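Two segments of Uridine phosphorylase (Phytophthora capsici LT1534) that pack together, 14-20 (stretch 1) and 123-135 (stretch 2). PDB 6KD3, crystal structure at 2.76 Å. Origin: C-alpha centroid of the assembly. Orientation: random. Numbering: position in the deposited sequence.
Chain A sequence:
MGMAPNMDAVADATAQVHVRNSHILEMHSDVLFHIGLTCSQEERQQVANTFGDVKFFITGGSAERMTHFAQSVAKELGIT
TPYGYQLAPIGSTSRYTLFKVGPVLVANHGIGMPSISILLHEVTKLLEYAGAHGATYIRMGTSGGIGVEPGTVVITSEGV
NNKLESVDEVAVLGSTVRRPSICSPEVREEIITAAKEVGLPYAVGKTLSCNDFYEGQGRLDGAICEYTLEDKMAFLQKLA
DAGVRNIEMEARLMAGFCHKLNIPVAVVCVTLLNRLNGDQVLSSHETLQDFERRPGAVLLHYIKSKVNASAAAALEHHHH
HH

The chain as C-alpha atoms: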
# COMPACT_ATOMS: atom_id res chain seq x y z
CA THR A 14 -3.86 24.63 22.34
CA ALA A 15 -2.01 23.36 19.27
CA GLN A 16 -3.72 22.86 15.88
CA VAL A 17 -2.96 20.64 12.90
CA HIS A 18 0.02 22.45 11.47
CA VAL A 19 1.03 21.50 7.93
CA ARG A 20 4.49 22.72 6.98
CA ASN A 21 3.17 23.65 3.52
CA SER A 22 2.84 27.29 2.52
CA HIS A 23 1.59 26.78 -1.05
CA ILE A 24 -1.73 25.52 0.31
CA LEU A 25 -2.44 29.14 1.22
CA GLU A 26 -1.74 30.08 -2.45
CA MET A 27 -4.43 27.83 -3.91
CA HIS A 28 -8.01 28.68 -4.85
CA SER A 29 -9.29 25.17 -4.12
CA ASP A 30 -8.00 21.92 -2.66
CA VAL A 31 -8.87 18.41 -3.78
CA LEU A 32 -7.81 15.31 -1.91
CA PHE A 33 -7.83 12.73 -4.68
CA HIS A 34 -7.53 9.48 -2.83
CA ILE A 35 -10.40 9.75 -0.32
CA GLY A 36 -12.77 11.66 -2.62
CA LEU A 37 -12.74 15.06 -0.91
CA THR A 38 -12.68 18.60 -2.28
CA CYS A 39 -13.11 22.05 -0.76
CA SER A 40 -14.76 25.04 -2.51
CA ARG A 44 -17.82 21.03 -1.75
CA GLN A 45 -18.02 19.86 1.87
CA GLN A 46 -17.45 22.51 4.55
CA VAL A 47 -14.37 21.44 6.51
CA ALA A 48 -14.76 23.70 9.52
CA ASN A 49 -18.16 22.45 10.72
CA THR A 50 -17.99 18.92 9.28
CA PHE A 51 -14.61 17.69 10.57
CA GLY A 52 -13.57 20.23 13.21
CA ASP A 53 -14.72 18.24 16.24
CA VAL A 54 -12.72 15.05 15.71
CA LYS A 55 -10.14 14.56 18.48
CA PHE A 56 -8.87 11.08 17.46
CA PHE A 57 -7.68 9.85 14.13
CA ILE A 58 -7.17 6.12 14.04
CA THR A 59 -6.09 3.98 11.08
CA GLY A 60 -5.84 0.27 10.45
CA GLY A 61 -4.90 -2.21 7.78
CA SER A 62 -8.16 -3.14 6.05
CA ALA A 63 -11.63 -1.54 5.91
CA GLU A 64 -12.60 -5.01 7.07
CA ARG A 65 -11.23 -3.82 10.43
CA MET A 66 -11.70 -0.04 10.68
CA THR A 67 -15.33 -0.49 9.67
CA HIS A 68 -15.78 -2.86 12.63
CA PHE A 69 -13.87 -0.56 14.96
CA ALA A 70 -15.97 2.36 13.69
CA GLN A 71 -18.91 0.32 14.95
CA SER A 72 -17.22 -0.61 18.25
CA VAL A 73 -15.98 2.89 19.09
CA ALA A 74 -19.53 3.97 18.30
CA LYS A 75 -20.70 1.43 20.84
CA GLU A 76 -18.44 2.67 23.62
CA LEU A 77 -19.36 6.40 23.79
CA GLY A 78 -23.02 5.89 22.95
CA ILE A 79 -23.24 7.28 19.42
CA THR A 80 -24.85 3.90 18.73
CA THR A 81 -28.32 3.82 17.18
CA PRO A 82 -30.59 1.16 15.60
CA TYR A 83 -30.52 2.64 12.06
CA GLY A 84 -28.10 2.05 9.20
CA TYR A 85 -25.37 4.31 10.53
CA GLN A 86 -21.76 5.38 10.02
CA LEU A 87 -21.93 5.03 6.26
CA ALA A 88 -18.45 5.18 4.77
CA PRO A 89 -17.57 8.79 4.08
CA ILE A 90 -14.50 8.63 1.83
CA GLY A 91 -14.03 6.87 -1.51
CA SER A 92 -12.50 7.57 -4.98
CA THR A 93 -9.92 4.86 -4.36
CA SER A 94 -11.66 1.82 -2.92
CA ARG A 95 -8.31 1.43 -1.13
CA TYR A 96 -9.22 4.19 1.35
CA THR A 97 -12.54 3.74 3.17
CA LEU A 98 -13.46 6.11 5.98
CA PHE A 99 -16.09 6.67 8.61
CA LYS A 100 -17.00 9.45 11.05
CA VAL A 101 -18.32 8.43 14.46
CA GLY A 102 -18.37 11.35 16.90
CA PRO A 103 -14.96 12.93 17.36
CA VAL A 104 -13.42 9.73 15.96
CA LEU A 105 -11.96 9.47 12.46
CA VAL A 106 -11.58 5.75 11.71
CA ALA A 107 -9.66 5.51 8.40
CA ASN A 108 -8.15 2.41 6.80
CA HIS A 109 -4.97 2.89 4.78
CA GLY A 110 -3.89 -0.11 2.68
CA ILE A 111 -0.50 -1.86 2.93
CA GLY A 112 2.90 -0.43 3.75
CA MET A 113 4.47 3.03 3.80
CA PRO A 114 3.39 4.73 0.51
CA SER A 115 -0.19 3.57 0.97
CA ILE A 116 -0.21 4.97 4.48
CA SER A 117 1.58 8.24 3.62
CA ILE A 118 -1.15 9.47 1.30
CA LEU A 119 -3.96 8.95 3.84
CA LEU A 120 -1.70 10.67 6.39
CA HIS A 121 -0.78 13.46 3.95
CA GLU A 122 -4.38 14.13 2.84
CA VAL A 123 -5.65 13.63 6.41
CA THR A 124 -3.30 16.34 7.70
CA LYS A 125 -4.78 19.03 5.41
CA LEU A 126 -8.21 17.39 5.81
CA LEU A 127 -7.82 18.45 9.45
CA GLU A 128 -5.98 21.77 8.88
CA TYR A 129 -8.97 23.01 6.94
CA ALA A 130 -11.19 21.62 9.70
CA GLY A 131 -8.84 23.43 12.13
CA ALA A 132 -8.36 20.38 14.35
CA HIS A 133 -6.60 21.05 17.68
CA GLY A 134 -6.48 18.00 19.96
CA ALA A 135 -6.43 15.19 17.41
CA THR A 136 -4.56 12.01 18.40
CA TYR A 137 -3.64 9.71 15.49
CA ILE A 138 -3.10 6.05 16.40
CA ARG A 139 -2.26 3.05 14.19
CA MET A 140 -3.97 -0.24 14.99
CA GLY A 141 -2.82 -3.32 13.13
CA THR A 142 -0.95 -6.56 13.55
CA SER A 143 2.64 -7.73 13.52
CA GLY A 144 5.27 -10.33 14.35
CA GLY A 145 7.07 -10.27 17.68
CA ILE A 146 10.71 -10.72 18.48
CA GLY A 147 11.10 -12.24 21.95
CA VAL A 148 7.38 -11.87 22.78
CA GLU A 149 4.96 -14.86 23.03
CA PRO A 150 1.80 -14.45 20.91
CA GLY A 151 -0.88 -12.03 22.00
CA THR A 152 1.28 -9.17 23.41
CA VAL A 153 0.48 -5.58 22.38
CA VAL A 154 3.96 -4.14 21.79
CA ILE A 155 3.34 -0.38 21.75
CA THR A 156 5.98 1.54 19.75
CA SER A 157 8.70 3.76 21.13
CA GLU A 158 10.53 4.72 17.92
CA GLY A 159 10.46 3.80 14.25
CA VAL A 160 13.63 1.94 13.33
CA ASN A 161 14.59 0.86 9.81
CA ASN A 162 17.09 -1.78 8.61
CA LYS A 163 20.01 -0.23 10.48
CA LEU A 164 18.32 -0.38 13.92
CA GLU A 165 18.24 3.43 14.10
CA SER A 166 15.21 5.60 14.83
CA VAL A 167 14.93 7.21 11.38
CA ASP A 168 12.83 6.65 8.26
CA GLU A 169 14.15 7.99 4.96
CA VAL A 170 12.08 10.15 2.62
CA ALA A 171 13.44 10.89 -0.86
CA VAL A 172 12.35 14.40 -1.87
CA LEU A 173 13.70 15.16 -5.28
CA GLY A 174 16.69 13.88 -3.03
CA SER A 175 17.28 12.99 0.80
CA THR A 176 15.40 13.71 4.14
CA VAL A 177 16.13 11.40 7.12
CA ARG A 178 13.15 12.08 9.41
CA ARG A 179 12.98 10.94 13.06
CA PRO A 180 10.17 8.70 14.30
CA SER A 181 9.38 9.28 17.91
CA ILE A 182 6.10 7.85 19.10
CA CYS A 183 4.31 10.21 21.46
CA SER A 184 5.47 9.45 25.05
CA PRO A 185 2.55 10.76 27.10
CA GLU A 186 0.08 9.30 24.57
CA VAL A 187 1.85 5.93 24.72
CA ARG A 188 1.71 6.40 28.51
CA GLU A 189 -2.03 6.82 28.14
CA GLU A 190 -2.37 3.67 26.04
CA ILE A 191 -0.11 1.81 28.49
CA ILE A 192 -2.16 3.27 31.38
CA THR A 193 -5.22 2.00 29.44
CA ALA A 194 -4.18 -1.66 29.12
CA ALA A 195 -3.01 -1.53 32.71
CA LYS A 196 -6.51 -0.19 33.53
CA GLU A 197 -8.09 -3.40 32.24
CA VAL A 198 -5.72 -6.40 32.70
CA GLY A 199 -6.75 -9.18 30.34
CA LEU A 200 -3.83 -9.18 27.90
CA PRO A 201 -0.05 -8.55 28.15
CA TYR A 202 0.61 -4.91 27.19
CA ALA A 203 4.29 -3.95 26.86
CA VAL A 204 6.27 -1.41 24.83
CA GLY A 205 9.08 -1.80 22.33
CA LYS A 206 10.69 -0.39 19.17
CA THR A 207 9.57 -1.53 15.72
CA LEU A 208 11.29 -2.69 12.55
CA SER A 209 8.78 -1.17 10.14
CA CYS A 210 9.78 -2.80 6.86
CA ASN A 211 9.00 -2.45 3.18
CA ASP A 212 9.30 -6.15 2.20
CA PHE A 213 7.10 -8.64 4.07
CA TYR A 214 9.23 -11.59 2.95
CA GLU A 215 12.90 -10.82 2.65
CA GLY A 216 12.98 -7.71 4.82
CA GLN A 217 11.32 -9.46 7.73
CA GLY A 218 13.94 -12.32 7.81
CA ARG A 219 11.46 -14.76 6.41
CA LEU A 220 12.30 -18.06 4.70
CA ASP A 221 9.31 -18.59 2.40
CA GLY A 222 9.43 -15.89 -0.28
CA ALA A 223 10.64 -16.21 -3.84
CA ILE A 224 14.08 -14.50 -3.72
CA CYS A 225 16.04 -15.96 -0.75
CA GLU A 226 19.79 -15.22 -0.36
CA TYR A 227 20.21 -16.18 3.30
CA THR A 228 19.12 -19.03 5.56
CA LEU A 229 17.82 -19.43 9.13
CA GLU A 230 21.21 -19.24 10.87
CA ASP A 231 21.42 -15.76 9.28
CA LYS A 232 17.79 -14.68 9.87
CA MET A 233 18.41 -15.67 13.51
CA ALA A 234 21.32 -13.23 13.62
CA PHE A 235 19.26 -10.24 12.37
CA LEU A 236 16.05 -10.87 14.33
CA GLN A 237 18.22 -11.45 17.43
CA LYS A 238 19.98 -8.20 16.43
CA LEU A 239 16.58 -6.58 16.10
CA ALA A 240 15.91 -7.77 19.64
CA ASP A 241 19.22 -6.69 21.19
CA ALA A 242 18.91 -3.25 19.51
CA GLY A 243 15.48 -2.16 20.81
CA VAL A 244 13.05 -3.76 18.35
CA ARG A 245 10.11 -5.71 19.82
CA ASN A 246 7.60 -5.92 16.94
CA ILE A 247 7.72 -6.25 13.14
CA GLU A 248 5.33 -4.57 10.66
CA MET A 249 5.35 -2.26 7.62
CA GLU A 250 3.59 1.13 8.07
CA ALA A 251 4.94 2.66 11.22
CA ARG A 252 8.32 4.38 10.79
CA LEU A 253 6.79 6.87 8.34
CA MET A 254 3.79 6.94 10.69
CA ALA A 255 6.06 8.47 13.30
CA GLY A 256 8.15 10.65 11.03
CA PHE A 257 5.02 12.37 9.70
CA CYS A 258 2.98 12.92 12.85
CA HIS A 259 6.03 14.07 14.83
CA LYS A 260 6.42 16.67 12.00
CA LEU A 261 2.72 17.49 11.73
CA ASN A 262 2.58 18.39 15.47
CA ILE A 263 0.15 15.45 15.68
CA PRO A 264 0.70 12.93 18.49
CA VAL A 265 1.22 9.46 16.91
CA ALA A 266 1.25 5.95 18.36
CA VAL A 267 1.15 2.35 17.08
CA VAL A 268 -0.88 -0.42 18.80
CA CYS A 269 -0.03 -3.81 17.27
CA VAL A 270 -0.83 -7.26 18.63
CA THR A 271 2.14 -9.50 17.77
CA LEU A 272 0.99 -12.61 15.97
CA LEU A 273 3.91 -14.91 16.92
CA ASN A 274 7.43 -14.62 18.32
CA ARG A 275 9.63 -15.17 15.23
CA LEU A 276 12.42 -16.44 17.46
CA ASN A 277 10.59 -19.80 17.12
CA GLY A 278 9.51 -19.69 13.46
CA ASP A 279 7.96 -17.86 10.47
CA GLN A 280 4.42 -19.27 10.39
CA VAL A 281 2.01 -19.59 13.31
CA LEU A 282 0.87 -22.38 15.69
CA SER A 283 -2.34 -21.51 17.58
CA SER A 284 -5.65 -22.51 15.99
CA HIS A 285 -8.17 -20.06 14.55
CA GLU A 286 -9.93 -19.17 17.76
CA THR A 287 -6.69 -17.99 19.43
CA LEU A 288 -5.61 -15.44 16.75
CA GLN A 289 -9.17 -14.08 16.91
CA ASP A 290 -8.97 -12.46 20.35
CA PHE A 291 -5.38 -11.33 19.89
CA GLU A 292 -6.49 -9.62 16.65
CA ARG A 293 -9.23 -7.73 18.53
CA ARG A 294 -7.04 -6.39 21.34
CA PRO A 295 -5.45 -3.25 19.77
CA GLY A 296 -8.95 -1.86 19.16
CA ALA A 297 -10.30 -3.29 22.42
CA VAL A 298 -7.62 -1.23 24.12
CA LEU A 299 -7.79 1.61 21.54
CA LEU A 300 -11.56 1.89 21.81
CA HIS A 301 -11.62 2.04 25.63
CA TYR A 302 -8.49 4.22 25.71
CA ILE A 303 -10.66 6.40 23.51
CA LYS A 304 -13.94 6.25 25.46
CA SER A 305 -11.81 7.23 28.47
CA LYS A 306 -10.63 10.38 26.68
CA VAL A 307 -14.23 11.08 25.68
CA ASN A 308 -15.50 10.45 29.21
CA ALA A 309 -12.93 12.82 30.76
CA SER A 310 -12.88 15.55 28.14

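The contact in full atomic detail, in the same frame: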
# COMPACT_ATOMS: atom_id res chain seq x y z
N THR A 14 -5.19 24.45 21.77
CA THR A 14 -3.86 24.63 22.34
C THR A 14 -2.81 24.59 21.25
O THR A 14 -2.00 25.51 21.12
CB THR A 14 -3.53 23.55 23.38
OG1 THR A 14 -2.14 23.62 23.70
N ALA A 15 -2.83 23.50 20.47
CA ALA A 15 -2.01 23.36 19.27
C ALA A 15 -2.88 22.71 18.21
O ALA A 15 -3.61 21.76 18.51
CB ALA A 15 -0.74 22.55 19.53
N GLN A 16 -2.83 23.23 16.98
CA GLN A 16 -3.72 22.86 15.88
C GLN A 16 -2.96 22.25 14.71
O GLN A 16 -1.77 22.53 14.52
CB GLN A 16 -4.50 24.09 15.40
CG GLN A 16 -3.60 25.28 15.11
N VAL A 17 -3.65 21.43 13.92
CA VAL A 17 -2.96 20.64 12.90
C VAL A 17 -2.16 21.55 11.99
O VAL A 17 -2.69 22.10 11.01
CB VAL A 17 -3.91 19.75 12.07
CG1 VAL A 17 -3.15 19.13 10.88
CG2 VAL A 17 -4.49 18.65 12.94
N HIS A 18 -0.89 21.74 12.34
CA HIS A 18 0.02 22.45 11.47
C HIS A 18 0.42 21.55 10.30
O HIS A 18 0.64 20.35 10.47
CB HIS A 18 1.27 22.91 12.24
CG HIS A 18 2.34 21.87 12.33
N VAL A 19 0.46 22.13 9.11
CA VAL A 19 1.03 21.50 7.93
C VAL A 19 2.15 22.42 7.46
O VAL A 19 1.88 23.55 7.05
CB VAL A 19 -0.01 21.29 6.82
CG1 VAL A 19 -1.06 20.31 7.27
N ARG A 20 3.39 21.94 7.54
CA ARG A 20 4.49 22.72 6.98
C ARG A 20 4.39 22.76 5.46
O ARG A 20 5.28 22.26 4.77
CB ARG A 20 5.86 22.16 7.39
CG ARG A 20 6.30 22.56 8.79
N VAL A 123 -4.86 13.45 5.19
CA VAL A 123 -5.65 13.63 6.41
C VAL A 123 -5.17 14.86 7.17
O VAL A 123 -5.97 15.52 7.85
CB VAL A 123 -5.61 12.39 7.33
CG1 VAL A 123 -6.76 12.44 8.35
N THR A 124 -3.88 15.18 7.05
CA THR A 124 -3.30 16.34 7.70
C THR A 124 -4.01 17.62 7.26
O THR A 124 -4.56 18.36 8.09
CB THR A 124 -1.81 16.40 7.38
OG1 THR A 124 -1.14 15.29 8.00
N LYS A 125 -4.04 17.89 5.94
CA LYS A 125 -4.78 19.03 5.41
C LYS A 125 -6.28 18.87 5.59
O LYS A 125 -6.98 19.87 5.76
CB LYS A 125 -4.50 19.19 3.92
CG LYS A 125 -3.06 19.47 3.60
CD LYS A 125 -2.68 19.05 2.22
CE LYS A 125 -3.87 18.74 1.34
NZ LYS A 125 -3.41 18.43 -0.05
N LEU A 126 -6.80 17.65 5.50
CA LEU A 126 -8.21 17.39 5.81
C LEU A 126 -8.58 17.91 7.19
O LEU A 126 -9.73 18.31 7.42
CB LEU A 126 -8.51 15.89 5.77
CG LEU A 126 -9.93 15.45 5.46
CD1 LEU A 126 -10.32 15.97 4.04
CD2 LEU A 126 -10.11 13.92 5.65
N LEU A 127 -7.62 17.85 8.14
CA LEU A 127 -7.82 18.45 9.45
C LEU A 127 -7.52 19.95 9.42
O LEU A 127 -8.33 20.75 9.91
CB LEU A 127 -6.95 17.76 10.49
CG LEU A 127 -7.37 16.33 10.85
CD1 LEU A 127 -6.31 15.69 11.74
CD2 LEU A 127 -8.77 16.25 11.50
N GLU A 128 -6.37 20.36 8.85
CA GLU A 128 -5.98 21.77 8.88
C GLU A 128 -7.11 22.66 8.45
O GLU A 128 -7.39 23.67 9.09
CB GLU A 128 -4.77 22.05 7.99
CG GLU A 128 -4.52 23.56 7.81
N TYR A 129 -7.78 22.28 7.36
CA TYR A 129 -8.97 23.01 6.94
C TYR A 129 -10.05 22.95 8.01
O TYR A 129 -10.64 23.97 8.36
CB TYR A 129 -9.48 22.46 5.61
CG TYR A 129 -8.44 22.48 4.53
CD1 TYR A 129 -7.44 23.45 4.52
CD2 TYR A 129 -8.43 21.53 3.52
CE1 TYR A 129 -6.48 23.48 3.54
CE2 TYR A 129 -7.47 21.55 2.54
CZ TYR A 129 -6.51 22.54 2.55
OH TYR A 129 -5.55 22.57 1.57
N ALA A 130 -10.29 21.75 8.57
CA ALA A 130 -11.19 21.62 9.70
C ALA A 130 -10.72 22.46 10.91
O ALA A 130 -11.53 22.92 11.71
CB ALA A 130 -11.31 20.15 10.10
N GLY A 131 -9.41 22.66 11.04
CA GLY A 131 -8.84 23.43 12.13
C GLY A 131 -8.61 22.63 13.38
O GLY A 131 -8.65 23.18 14.49
N ALA A 132 -8.37 21.32 13.23
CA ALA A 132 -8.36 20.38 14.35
C ALA A 132 -7.20 20.65 15.31
O ALA A 132 -6.03 20.70 14.89
CB ALA A 132 -8.29 18.94 13.81
N HIS A 133 -7.54 20.82 16.58
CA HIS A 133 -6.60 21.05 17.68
C HIS A 133 -6.98 20.10 18.82
O HIS A 133 -7.95 20.34 19.55
CB HIS A 133 -6.61 22.52 18.13
CG HIS A 133 -7.99 23.08 18.33
N GLY A 134 -6.21 19.02 18.96
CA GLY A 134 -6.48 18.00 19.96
C GLY A 134 -6.58 16.60 19.39
O GLY A 134 -7.01 15.67 20.09
N ALA A 135 -6.16 16.42 18.14
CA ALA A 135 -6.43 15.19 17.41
C ALA A 135 -5.28 14.21 17.58
O ALA A 135 -4.17 14.47 17.11
CB ALA A 135 -6.64 15.49 15.92

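An extended, irregular segment lies along the C-terminal part of a helix and the turn that follows it, held by a single backbone hydrogen bond and by two valines set against the helix. The chain runs in opposite directions in the two stretches: Gln16 lies beside His133, with CA atoms 3.8 Å apart, Val17 beside Glu128, and Val19 beside Thr124. The hydrogen bond falls just past the helix, where Gly131 leaves helical geometry with positive phi, a conformation that suits glycine because a CB would be jammed against the preceding carbonyl oxygen. Beyond this turn the carbonyl of Ala132 is free of the helical pattern and accepts the amide of Val17, with N to O at 2.7 Å and an N-H...O angle of 149°. The same oxygen also receives a CA-H...O contact from Gln16, whose CA is 3.3 Å from Ala132 O. A second such contact joins His133 CA to Ala15 O at 3.2 Å, so the two backbones run close together here without a further hydrogen bond.

Val17 is the centre of the packing. It is buried, and its CA-to-CB bond points toward the helix. Its CG2 meets Leu127 CB at 3.6 Å and Ala132 CB at 3.9 Å, an apolar cluster spanning the last helical turns and the loop. Its CG1 comes within 3.2 Å of Thr124 O, a close approach to a carbonyl that is already engaged within the helix by the amide of Glu128. One step further, His18 points away from the helix, and Val19 again points toward it. Val19 CG1 rests 4.0 Å from Thr124 CB and 4.2 Å from Glu128 CB, a looser van der Waals contact. The alternation characteristic of extended chain thus places both valines on the helix side.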